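Local coordinates for molybdopterin-guanine dinucleotide biosynthesis protein B (Escherichia coli, PDB 1NP6), which binds GTP, hydrolyses it weakly, and may act as an adapter for the efficient making and use of the molybdopterin guanine dinucleotide cofactor, at the interface of chains A and B. Residues are numbered along the deposited sequence; one frame, centred on the assembly and turned at random. Chains: chain A/B, Molybdopterin-guanine dinucleotide biosynthesis protein B.

The interface of chains A and B. Residues chain A 79-81, 86, 91-92; chain B 71-75.
Just past the end of its strand, the amide A:Thr81 N reaches the carbonyl oxygen B:Gln73 O at 2.8 Å, coming from above the carbonyl plane; B:Gln73 itself is poorly ordered. The hydroxyl A:Thr81 OG1 takes up water 1, which also touches the amide A:Glu86 N and lies 2.9 Å from the carbonyl oxygen B:Ser71 O. Water 2, a longer contact of that same oxygen, leads to A:Glu86 O. One backbone carbonyl of chain B is thus tied to both backbone polar atoms of A:Glu86.

Next to this water cluster strand 74-80 of chain A runs antiparallel to the same strand of chain B, joining the β-sheets of the two subunits in the homodimer. A:Thr79 and B:Trp75 exchange backbone hydrogen bonds, A:Thr79 N to B:Trp75 O at 3.0 Å and B:Trp75 N to A:Thr79 O at 3.1 Å.

The indole of B:Trp75 is sandwiched by chain A. With CG between the backbone N and the carbonyl carbon (chi1 61°), the ring lies alongside A:Thr79, whose CB sits over one face, 3.8 Å from the centroid of the five-membered ring and displaced toward the rim. The methyl A:Leu92 CD2, from helix 89-95, caps the opposite face. A:Glu86 CB and the methyl A:Thr81 CG2 close on CD1, and the side chain of A:Thr81 crosses that of the tryptophan roughly at right angles.

On the other side of the strand pair, A:Glu80 and B:Arg74 run side by side, carboxylate and guanidinium planes 17° apart. B:Arg74 NH1 lies 2.5 Å from A:Glu80 OE2, unusually close, but the oxygen stands well out of the guanidinium plane, so neither N-H aims at it and the pair is a salt bridge without a hydrogen bond.

The indole N-H is met at the ring edge, in plane, by water 3: B:Trp75 NE1 lies 2.8 Å from it, and that water continues to the carboxylate oxygen A:Glu86 OE1 at 3.1 Å.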
# COMPACT_ATOMS: atom_id res chain seq x y z
N THR A 79 -1.18 1.02 5.92
CA THR A 79 -1.37 2.17 6.80
C THR A 79 -2.45 1.85 7.85
O THR A 79 -3.61 1.68 7.50
CB THR A 79 -1.79 3.41 5.98
OG1 THR A 79 -0.71 3.82 5.09
CG2 THR A 79 -1.98 4.62 6.93
N GLU A 80 -2.06 1.80 9.11
CA GLU A 80 -2.98 1.52 10.23
C GLU A 80 -3.80 2.80 10.57
O GLU A 80 -3.24 3.89 10.63
CB GLU A 80 -2.15 1.04 11.43
CG GLU A 80 -2.92 0.28 12.49
CD GLU A 80 -3.16 -1.19 12.16
OE1 GLU A 80 -2.62 -1.72 11.16
OE2 GLU A 80 -3.93 -1.82 12.91
N THR A 81 -5.12 2.68 10.74
CA THR A 81 -5.98 3.82 11.09
C THR A 81 -6.86 3.50 12.32
O THR A 81 -8.08 3.40 12.19
CB THR A 81 -6.90 4.27 9.92
OG1 THR A 81 -7.80 3.21 9.54
CG2 THR A 81 -6.08 4.57 8.61
N GLU A 86 -10.10 5.98 7.04
CA GLU A 86 -9.78 6.84 5.89
C GLU A 86 -10.89 6.72 4.84
O GLU A 86 -11.10 5.65 4.25
CB GLU A 86 -8.40 6.50 5.29
CG GLU A 86 -7.94 7.46 4.18
CD GLU A 86 -7.88 8.92 4.64
OE1 GLU A 86 -6.90 9.28 5.32
OE2 GLU A 86 -8.83 9.69 4.35
N PHE A 91 -7.86 11.81 -1.44
CA PHE A 91 -6.59 11.53 -0.74
C PHE A 91 -6.06 10.14 -1.13
O PHE A 91 -4.89 9.98 -1.44
CB PHE A 91 -6.73 11.64 0.78
CG PHE A 91 -5.53 11.14 1.53
CD1 PHE A 91 -4.38 11.92 1.63
CD2 PHE A 91 -5.53 9.87 2.12
CE1 PHE A 91 -3.26 11.46 2.31
CE2 PHE A 91 -4.41 9.40 2.80
CZ PHE A 91 -3.26 10.20 2.90
N LEU A 92 -6.94 9.14 -1.08
CA LEU A 92 -6.57 7.77 -1.43
C LEU A 92 -6.04 7.65 -2.88
O LEU A 92 -5.02 7.02 -3.09
CB LEU A 92 -7.75 6.84 -1.20
CG LEU A 92 -8.08 6.57 0.29
CD1 LEU A 92 -9.42 5.88 0.38
CD2 LEU A 92 -6.96 5.79 1.05
N SER B 71 -10.56 -0.30 4.74
CA SER B 71 -11.59 -0.70 5.71
C SER B 71 -11.53 0.13 6.98
O SER B 71 -10.77 1.09 7.09
CB SER B 71 -11.49 -2.20 6.01
OG SER B 71 -10.29 -2.53 6.70
N GLN B 72 -12.33 -0.25 7.97
CA GLN B 72 -12.42 0.55 9.19
C GLN B 72 -11.09 0.82 9.91
O GLN B 72 -10.83 1.95 10.37
CB GLN B 72 -13.42 -0.12 10.17
CG GLN B 72 -13.43 0.49 11.56
CD GLN B 72 -14.63 1.39 11.80
OE1 GLN B 72 -15.69 0.93 12.23
NE2 GLN B 72 -14.46 2.68 11.51
N GLN B 73 -10.27 -0.21 10.05
CA GLN B 73 -9.06 -0.15 10.88
C GLN B 73 -7.76 0.10 10.10
O GLN B 73 -6.71 0.33 10.71
CB GLN B 73 -8.92 -1.43 11.71
CG GLN B 73 -10.19 -1.80 12.50
CD GLN B 73 -10.20 -3.24 12.97
OE1 GLN B 73 -9.16 -3.91 13.01
NE2 GLN B 73 -11.38 -3.73 13.34
N ARG B 74 -7.82 0.01 8.78
CA ARG B 74 -6.61 0.19 7.97
C ARG B 74 -6.87 0.13 6.47
O ARG B 74 -7.94 -0.26 6.03
CB ARG B 74 -5.56 -0.87 8.37
CG ARG B 74 -5.98 -2.32 8.10
CD ARG B 74 -5.00 -3.34 8.68
NE ARG B 74 -5.65 -4.22 9.65
CZ ARG B 74 -5.96 -3.89 10.90
NH1 ARG B 74 -5.69 -2.68 11.37
NH2 ARG B 74 -6.55 -4.77 11.68
N TRP B 75 -5.87 0.54 5.70
CA TRP B 75 -5.95 0.43 4.23
C TRP B 75 -4.58 0.01 3.68
O TRP B 75 -3.56 0.19 4.35
CB TRP B 75 -6.51 1.73 3.60
CG TRP B 75 -5.70 2.98 3.85
CD1 TRP B 75 -5.83 3.86 4.88
CD2 TRP B 75 -4.62 3.47 3.04
NE1 TRP B 75 -4.91 4.88 4.76
CE2 TRP B 75 -4.16 4.66 3.63
CE3 TRP B 75 -4.00 3.03 1.86
CZ2 TRP B 75 -3.10 5.41 3.10
CZ3 TRP B 75 -2.95 3.77 1.33
CH2 TRP B 75 -2.51 4.95 1.95
O HOH W 1 -8.96 3.30 6.90
O HOH W 2 -11.90 3.01 4.67
O HOH W 3 -4.53 7.41 5.97